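Local atomic coordinates of pentatricopeptide repeat-containing protein 10, chloroplastic (Zea mays, PDB entry 4M59), a protein that binds specific single-stranded RNA elements near chloroplast atpH and psaJ through its pentatricopeptide repeats and shields these transcripts from exonucleases. Residues E174-G177 and F178-S181; N281-T284 and Y285-M289; V147-V150 and Y151-G155; R36-I39 and T40-L43. The protein carries 4 engineered substitutions. All coordinates share one frame; numbering follows the deposited sequence.

Contact 1: residues E174-G177 and F178-S181; sequences EPDG and FTAS. With nucleotides of chain D.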
# COMPACT_ATOMS: atom_id res chain seq x y z
N GLU A 174 40.88 -11.68 -17.35
CA GLU A 174 40.58 -12.34 -16.09
C GLU A 174 39.27 -11.86 -15.48
O GLU A 174 39.03 -10.66 -15.34
CB GLU A 174 41.73 -12.13 -15.10
CG GLU A 174 42.45 -13.41 -14.70
CD GLU A 174 43.91 -13.40 -15.11
OE1 GLU A 174 44.28 -14.19 -16.00
OE2 GLU A 174 44.69 -12.62 -14.53
N PRO A 175 38.44 -12.83 -15.11
CA PRO A 175 37.16 -12.57 -14.47
C PRO A 175 37.33 -11.78 -13.20
O PRO A 175 38.42 -11.72 -12.65
CB PRO A 175 36.67 -13.98 -14.14
CG PRO A 175 37.28 -14.81 -15.15
CD PRO A 175 38.63 -14.25 -15.38
N ASP A 176 36.25 -11.17 -12.74
CA ASP A 176 36.28 -10.42 -11.50
C ASP A 176 35.08 -10.73 -10.63
O ASP A 176 34.43 -11.75 -10.79
CB ASP A 176 36.40 -8.92 -11.78
CG ASP A 176 35.12 -8.32 -12.25
OD1 ASP A 176 34.31 -9.04 -12.86
OD2 ASP A 176 34.92 -7.12 -12.02
N GLY A 177 34.80 -9.84 -9.69
CA GLY A 177 33.67 -10.01 -8.82
C GLY A 177 32.39 -9.83 -9.60
O GLY A 177 31.40 -10.47 -9.30
N PHE A 178 32.43 -8.95 -10.58
CA PHE A 178 31.27 -8.72 -11.42
C PHE A 178 30.99 -9.94 -12.24
O PHE A 178 29.85 -10.24 -12.57
CB PHE A 178 31.50 -7.54 -12.34
CG PHE A 178 31.13 -6.23 -11.74
CD1 PHE A 178 32.00 -5.56 -10.92
CD2 PHE A 178 29.91 -5.65 -12.01
CE1 PHE A 178 31.66 -4.35 -10.39
CE2 PHE A 178 29.58 -4.45 -11.47
CZ PHE A 178 30.45 -3.80 -10.66
N THR A 179 32.05 -10.65 -12.59
CA THR A 179 31.92 -11.85 -13.38
C THR A 179 31.31 -12.94 -12.55
O THR A 179 30.36 -13.58 -12.95
CB THR A 179 33.28 -12.31 -13.84
OG1 THR A 179 33.99 -11.21 -14.40
CG2 THR A 179 33.12 -13.37 -14.87
N ALA A 180 31.88 -13.13 -11.38
CA ALA A 180 31.48 -14.19 -10.48
C ALA A 180 30.03 -14.08 -10.07
O ALA A 180 29.30 -15.06 -10.09
CB ALA A 180 32.35 -14.17 -9.29
N SER A 181 29.62 -12.88 -9.67
CA SER A 181 28.25 -12.67 -9.22
C SER A 181 27.26 -12.89 -10.37
O SER A 181 26.13 -13.31 -10.15
CB SER A 181 28.08 -11.26 -8.66
OG SER A 181 28.86 -10.32 -9.38
P A D 3 24.50 -3.95 -13.83
OP1 A D 3 23.03 -4.12 -13.99
OP2 A D 3 25.02 -2.78 -13.07
O5' A D 3 25.08 -5.28 -13.18
C5' A D 3 24.67 -6.55 -13.64
C4' A D 3 25.19 -7.65 -12.76
O4' A D 3 26.56 -7.37 -12.39
C3' A D 3 24.48 -7.84 -11.43
O3' A D 3 23.28 -8.57 -11.55
C2' A D 3 25.55 -8.53 -10.59
O2' A D 3 25.63 -9.91 -10.93
C1' A D 3 26.82 -7.84 -11.08
N9 A D 3 27.21 -6.71 -10.22
C8 A D 3 26.65 -5.46 -10.09
N7 A D 3 27.25 -4.71 -9.20
C5 A D 3 28.27 -5.51 -8.70
C6 A D 3 29.27 -5.30 -7.74
N6 A D 3 29.43 -4.17 -7.06
N1 A D 3 30.13 -6.31 -7.49
C2 A D 3 29.98 -7.45 -8.16
N3 A D 3 29.08 -7.77 -9.09
C4 A D 3 28.24 -6.75 -9.31
P U D 2 26.89 0.81 -15.74
OP1 U D 2 25.45 0.93 -15.39
OP2 U D 2 27.91 1.36 -14.81
O5' U D 2 27.20 -0.73 -15.97
C5' U D 2 26.49 -1.49 -16.94
C4' U D 2 26.81 -2.96 -16.82
O4' U D 2 28.23 -3.17 -17.02
C3' U D 2 26.53 -3.58 -15.46
O3' U D 2 25.16 -3.91 -15.30
C2' U D 2 27.48 -4.77 -15.42
O2' U D 2 26.94 -5.87 -16.14
C1' U D 2 28.68 -4.23 -16.20
N1 U D 2 29.75 -3.71 -15.32
C2 U D 2 30.82 -4.54 -15.01
O2 U D 2 30.91 -5.68 -15.44
N3 U D 2 31.78 -4.00 -14.20
C4 U D 2 31.78 -2.73 -13.66
O4 U D 2 32.71 -2.37 -12.94
C5 U D 2 30.66 -1.93 -14.02
C6 U D 2 29.70 -2.43 -14.81

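Contact 2: residues N281-T284 and Y285-M289; sequences NAFT and YNTVM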
# COMPACT_ATOMS: atom_id res chain seq x y z
N ASN A 281 26.73 -6.91 16.30
CA ASN A 281 26.47 -5.66 17.01
C ASN A 281 24.98 -5.36 17.14
O ASN A 281 24.14 -6.17 16.75
CB ASN A 281 27.19 -4.49 16.33
CG ASN A 281 28.50 -4.90 15.69
OD1 ASN A 281 28.77 -6.09 15.51
ND2 ASN A 281 29.33 -3.92 15.36
N ALA A 282 24.66 -4.19 17.68
CA ALA A 282 23.27 -3.78 17.86
C ALA A 282 22.64 -3.39 16.53
O ALA A 282 21.43 -3.53 16.34
CB ALA A 282 23.18 -2.63 18.85
N PHE A 283 23.46 -2.90 15.60
CA PHE A 283 22.99 -2.50 14.31
C PHE A 283 22.80 -3.71 13.44
O PHE A 283 21.92 -3.76 12.60
CB PHE A 283 23.95 -1.56 13.63
CG PHE A 283 23.52 -1.20 12.26
CD1 PHE A 283 22.23 -0.74 12.04
CD2 PHE A 283 24.36 -1.34 11.19
CE1 PHE A 283 21.80 -0.42 10.78
CE2 PHE A 283 23.94 -1.02 9.92
CZ PHE A 283 22.66 -0.55 9.72
N THR A 284 23.58 -4.73 13.72
CA THR A 284 23.49 -5.96 12.99
C THR A 284 22.18 -6.56 13.29
O THR A 284 21.38 -6.85 12.43
CB THR A 284 24.51 -6.89 13.47
OG1 THR A 284 25.75 -6.20 13.58
CG2 THR A 284 24.64 -8.02 12.53
N TYR A 285 21.95 -6.76 14.58
CA TYR A 285 20.71 -7.34 15.07
C TYR A 285 19.49 -6.63 14.52
O TYR A 285 18.48 -7.26 14.22
CB TYR A 285 20.68 -7.31 16.60
CG TYR A 285 21.43 -8.44 17.26
CD1 TYR A 285 21.33 -9.74 16.78
CD2 TYR A 285 22.25 -8.21 18.36
CE1 TYR A 285 22.02 -10.78 17.37
CE2 TYR A 285 22.94 -9.24 18.96
CZ TYR A 285 22.82 -10.52 18.46
OH TYR A 285 23.51 -11.55 19.05
N ASN A 286 19.58 -5.31 14.37
CA ASN A 286 18.44 -4.56 13.88
C ASN A 286 18.28 -4.78 12.41
O ASN A 286 17.18 -4.74 11.88
CB ASN A 286 18.61 -3.09 14.17
CG ASN A 286 18.21 -2.73 15.56
OD1 ASN A 286 17.10 -3.03 15.99
ND2 ASN A 286 19.10 -2.09 16.28
N THR A 287 19.38 -5.01 11.74
CA THR A 287 19.35 -5.18 10.31
C THR A 287 18.63 -6.46 9.96
O THR A 287 17.83 -6.48 9.04
CB THR A 287 20.75 -5.13 9.72
OG1 THR A 287 21.26 -3.80 9.84
CG2 THR A 287 20.71 -5.49 8.28
N VAL A 288 18.88 -7.51 10.71
CA VAL A 288 18.22 -8.78 10.46
C VAL A 288 16.79 -8.79 10.99
O VAL A 288 15.91 -9.38 10.39
CB VAL A 288 19.03 -9.95 11.02
CG1 VAL A 288 19.73 -9.52 12.27
CG2 VAL A 288 18.16 -11.14 11.28
N MET A 289 16.57 -8.13 12.10
CA MET A 289 15.22 -8.03 12.64
C MET A 289 14.31 -7.33 11.65
O MET A 289 13.22 -7.80 11.35
CB MET A 289 15.22 -7.30 13.98
CG MET A 289 14.77 -8.16 15.14
SD MET A 289 14.66 -7.32 16.72
CE MET A 289 16.35 -6.83 16.93

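Contact 3: residues V147-V150 and Y151-G155; sequences VLDV and YGRMG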
# COMPACT_ATOMS: atom_id res chain seq x y z
N VAL A 147 27.60 -9.50 -21.54
CA VAL A 147 27.07 -10.58 -22.34
C VAL A 147 26.76 -11.78 -21.49
O VAL A 147 25.88 -12.56 -21.80
CB VAL A 147 28.07 -10.95 -23.42
CG1 VAL A 147 27.51 -12.01 -24.30
CG2 VAL A 147 28.39 -9.73 -24.23
N LEU A 148 27.49 -11.93 -20.40
CA LEU A 148 27.26 -13.01 -19.48
C LEU A 148 25.93 -12.78 -18.83
O LEU A 148 25.14 -13.68 -18.66
CB LEU A 148 28.33 -13.03 -18.40
CG LEU A 148 29.68 -13.62 -18.78
CD1 LEU A 148 30.62 -13.49 -17.64
CD2 LEU A 148 29.51 -15.05 -19.14
N ASP A 149 25.71 -11.53 -18.47
CA ASP A 149 24.48 -11.14 -17.83
C ASP A 149 23.32 -11.38 -18.77
O ASP A 149 22.22 -11.60 -18.34
CB ASP A 149 24.56 -9.67 -17.47
CG ASP A 149 23.56 -9.28 -16.44
OD1 ASP A 149 23.03 -10.16 -15.75
OD2 ASP A 149 23.27 -8.08 -16.31
N VAL A 150 23.58 -11.34 -20.07
CA VAL A 150 22.54 -11.60 -21.05
C VAL A 150 22.26 -13.09 -21.15
O VAL A 150 21.13 -13.51 -21.26
CB VAL A 150 22.93 -11.04 -22.42
CG1 VAL A 150 21.96 -11.48 -23.46
CG2 VAL A 150 22.95 -9.56 -22.37
N TYR A 151 23.32 -13.89 -21.09
CA TYR A 151 23.19 -15.33 -21.12
C TYR A 151 22.41 -15.80 -19.90
O TYR A 151 21.65 -16.77 -19.97
CB TYR A 151 24.56 -16.00 -21.13
CG TYR A 151 25.21 -16.10 -22.50
CD1 TYR A 151 24.45 -16.35 -23.62
CD2 TYR A 151 26.58 -15.95 -22.64
CE1 TYR A 151 25.03 -16.44 -24.87
CE2 TYR A 151 27.17 -16.04 -23.89
CZ TYR A 151 26.40 -16.29 -25.00
OH TYR A 151 26.99 -16.38 -26.23
N GLY A 152 22.60 -15.11 -18.79
CA GLY A 152 22.02 -15.51 -17.53
C GLY A 152 20.56 -15.19 -17.34
O GLY A 152 19.95 -15.63 -16.39
N ARG A 153 20.01 -14.38 -18.25
CA ARG A 153 18.63 -13.94 -18.12
C ARG A 153 17.75 -14.55 -19.21
O ARG A 153 16.55 -14.29 -19.27
CB ARG A 153 18.55 -12.42 -18.18
CG ARG A 153 19.67 -11.71 -17.43
CD ARG A 153 19.25 -10.31 -17.01
NE ARG A 153 20.24 -9.68 -16.15
CZ ARG A 153 20.00 -9.25 -14.91
NH1 ARG A 153 18.79 -9.39 -14.39
NH2 ARG A 153 20.96 -8.69 -14.20
N MET A 154 18.36 -15.37 -20.06
CA MET A 154 17.63 -16.01 -21.13
C MET A 154 17.17 -17.37 -20.70
O MET A 154 16.04 -17.76 -20.95
CB MET A 154 18.53 -16.15 -22.36
CG MET A 154 18.97 -14.84 -22.94
SD MET A 154 20.34 -14.98 -24.08
CE MET A 154 19.52 -15.69 -25.47
N GLY A 155 18.06 -18.09 -20.04
CA GLY A 155 17.76 -19.44 -19.63
C GLY A 155 18.43 -20.43 -20.54
O GLY A 155 18.72 -20.12 -21.68

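Contact 4: residues R36-I39 and T40-L43; sequences RADI and TSLL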
# COMPACT_ATOMS: atom_id res chain seq x y z
N ARG A 36 30.23 22.82 -41.38
CA ARG A 36 31.63 23.20 -41.29
C ARG A 36 32.08 23.21 -39.84
O ARG A 36 33.26 23.39 -39.54
CB ARG A 36 31.86 24.57 -41.92
CG ARG A 36 32.14 24.53 -43.42
CD ARG A 36 31.70 25.82 -44.09
NE ARG A 36 32.28 26.99 -43.45
CZ ARG A 36 31.60 28.09 -43.13
NH1 ARG A 36 32.21 29.10 -42.55
NH2 ARG A 36 30.30 28.16 -43.40
N ALA A 37 31.12 23.01 -38.94
CA ALA A 37 31.42 23.00 -37.51
C ALA A 37 31.78 21.60 -37.04
O ALA A 37 31.24 20.61 -37.54
CB ALA A 37 30.23 23.53 -36.72
N ASP A 38 32.70 21.52 -36.09
CA ASP A 38 33.08 20.23 -35.52
C ASP A 38 31.90 19.62 -34.79
O ASP A 38 31.70 19.87 -33.60
CB ASP A 38 34.27 20.38 -34.57
CG ASP A 38 34.80 19.05 -34.08
OD1 ASP A 38 34.27 18.01 -34.52
OD2 ASP A 38 35.74 19.05 -33.27
N ILE A 39 31.12 18.82 -35.51
CA ILE A 39 29.93 18.19 -34.94
C ILE A 39 30.21 17.61 -33.56
O ILE A 39 29.62 18.04 -32.57
CB ILE A 39 29.39 17.08 -35.86
CG1 ILE A 39 29.07 17.64 -37.24
CG2 ILE A 39 28.16 16.44 -35.24
CD1 ILE A 39 28.09 18.80 -37.22
N THR A 40 31.13 16.65 -33.49
CA THR A 40 31.50 16.05 -32.22
C THR A 40 31.79 17.14 -31.19
O THR A 40 31.54 16.97 -30.00
CB THR A 40 32.73 15.14 -32.36
OG1 THR A 40 32.55 14.27 -33.49
CG2 THR A 40 32.91 14.29 -31.11
N SER A 41 32.32 18.26 -31.67
CA SER A 41 32.62 19.39 -30.80
C SER A 41 31.33 19.97 -30.23
O SER A 41 31.23 20.22 -29.03
CB SER A 41 33.38 20.47 -31.57
OG SER A 41 34.64 20.73 -30.98
N LEU A 42 30.35 20.18 -31.10
CA LEU A 42 29.05 20.69 -30.68
C LEU A 42 28.42 19.76 -29.66
O LEU A 42 27.81 20.20 -28.69
CB LEU A 42 28.13 20.86 -31.88
CG LEU A 42 28.51 21.93 -32.90
CD1 LEU A 42 27.40 22.13 -33.91
CD2 LEU A 42 28.85 23.24 -32.20
N LEU A 43 28.58 18.46 -29.90
CA LEU A 43 28.03 17.44 -29.01
C LEU A 43 28.61 17.56 -27.61
O LEU A 43 27.88 17.55 -26.62
CB LEU A 43 28.28 16.05 -29.57
CG LEU A 43 27.70 15.76 -30.96
CD1 LEU A 43 27.50 14.26 -31.15
CD2 LEU A 43 26.39 16.51 -31.16

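Contact 1: residues E174-G177 and F178-S181
D176 and T179 hold the start of helix 177-188 together. D176 is the N-cap: its OD1 accepts the backbone N of T179 at 2.8 Å, from above the carboxylate plane and with an N-H...O angle of 137°. The first torsion of D176, 75°, sets CG between its own backbone N and carbonyl carbon, and that folds the acid back over the first turn. T179 OG1 also lies 2.7 Å from D176 OD1, but the hydroxyl has a second acceptor in N145, so its proton is not assigned. Within the same turn, A180 N donates to D176 O and S181 N to G177 O, the usual helix bonds. S181 OG sits between two acceptors, 2.5 Å from G177 O and 2.6 Å from N3 of adenosine A3 of chain D; which of them takes the proton is not settled.

Beyond the polar layer comes the F178 ring, sandwiched between two RNA bases. U2 of chain D lies over the centre of one face, while A3 covers the opposite face toward the rim, its C5 3.2 Å from F178 CE2. At the ring edge, near its plane, is OD2 of D176, whose carboxylate is turned just 14° from the ring. The ring thus separates two consecutive bases, consistent with the modular recognition of single-stranded RNA by PPR proteins. Nearer the segment's start, P175 CB packs against T179 CG2 at 3.7 Å.

Helix 141-151 backs the turn: N145 ND2 gives D176 OD1 a further hydrogen bond, L141 touches D176, and L148 lies against T179.

Contact 2: residues N281-T284 and Y285-M289
F283 and T287, one helical turn apart, meet through the threonine hydroxyl. T287 OG1 donates to F283 O at 2.8 Å, and the same oxygen lies over one face of the F283 ring, toward the rim, 3.5 Å from CZ. F283 O also accepts T287 N at 3.0 Å, so it takes two donors, which reach it from opposite faces of its carbonyl plane. The ring owes its place to a first torsion of 177°, which sets CG anti to the backbone N and swings the phenyl group forward along the helix, over the hydroxyl.

The neighbouring bonds are those of a helix just starting. Y285 N points almost straight at N281 O, with an N-H...O angle of 173°, and CD2 of the Y285 ring comes within 3.2 Å of that oxygen. Across the first turn, N281 N donates to T284 OG1 at 3.0 Å, from the N-cap residue to the third residue of the helix. V288 CG1 rests on T284 O.

Further out, Y250 of helix 247-255 touches T284, T287 and V288, and Y285 packs on L304 and M308 of helix 298-310. N286 ND2 lies 2.7 Å from A282 O and hydrogen-bonds to Q593 O of the second subunit, where K596 packs on F283. The threonine hydroxyls thus spend their polarity on the helix's own first turns, while N286 turns its amide to the dimer partner.

Contact 3: residues V147-V150 and Y151-G155
D149 and R153 are brought together by their torsions. The carboxylate of D149 swings forward because CG is anti to the backbone N (chi1 -161°), and the R153 chain runs extended from CG to NE, carrying its guanidinium across to the carboxylate. The two planes stand 70° apart, with the carboxylate at the edge of the guanidinium. R153 grips side-on with two nitrogens, NE reaching D149 OD1 at 2.9 Å and NH2 reaching D149 OD2 at 3.2 Å. OD2 uses its syn lone pair, whereas OD1 is met from well above the carboxylate plane.

The backbone bonds continue from helix 141-151: Y151 N donates to V147 O and G152 N to L148 O at 2.9 Å, and R153 N makes a weak bond to V150 O. The side chains of V147 and Y151 lie side by side, CG1 against CE2 at 4.1 Å, and M154, bent at its sulfur, brings SD to 3.9 Å from V150 CG1. Y151 packs against helices 122-132 and 158-170, touching L126, I161 and L164.

R153 NH2 also forms a salt bridge with a phosphate of the bound RNA, and D149 packs on a sugar. R365 of the second subunit approaches as well, in a long, weak ion pair with D149 OD2. Besides touching the sugar, the acid probably steadies the arginine that holds the phosphate and may temper its charge.

Contact 4: residues R36-I39 and T40-L43
T40 is the second residue of helix 39-47 and sits beside D38, with T40 CB 3.9 Å from D38 OD1. Its side chain also packs on A72 and M75 of helix 70-82, so this residue links the new helix to its neighbour.

S41 carries the capping contact. Its hydroxyl OG donates to D38 OD2 at 3.0 Å, meeting the carboxylate from above its plane, 54° out of it. Its backbone N makes a weak capping bond to D38 OD1 at 3.5 Å, and a second weak one to D38 O. D38 reaches over the turn because its CG stands anti to the backbone N, chi1 -174°, which lays the carboxylate alongside the serine; both oxygens thus face donors of S41, OD2 the hydroxyl and OD1, weakly, the backbone N.

L42 follows with a true helix bond: its N donates to D38 O at 2.9 Å. Its side chain turns back along the chain, where CD1 meets the methyl CB of A37 at 4.2 Å, and it also packs on L58 of helix 52-65.

L43 repeats the pattern one residue on, N to I39 O at 2.9 Å with an N-H...O angle of 160°. Its CG lies a loose 4.4 Å from I39 CG2, and its side chain touches A72 and V76 of helix 70-82 and L58 and L59 of helix 52-65.

The chemistry is split by face: an acid and a hydroxyl on the exposed side close the helix start, where a negative charge should suit the helix dipole, while alanine, isoleucine and leucines carry the packing inward.

Overall arrangement
Contacts 1 and 3 work as a pair on the RNA. Their centres are 14 Å apart, and they touch where T179 CG2 packs on L148 CD1 at 3.7 Å, joining helices 141-151 and 177-188. Contact 1 holds bases while contact 3 reaches a phosphate, so the two sites meet different parts of the strand, base and backbone. Contact 2, centred 29 Å from contact 1 and 35 Å from contact 3, stays about 10 Å from the nucleic acid at its nearest atom; like contact 3 it meets the second subunit. Contact 4 lies farther toward the N-terminus, its nearest atom about 16 Å from the RNA and its centre 38 Å from those of contacts 1 and 3.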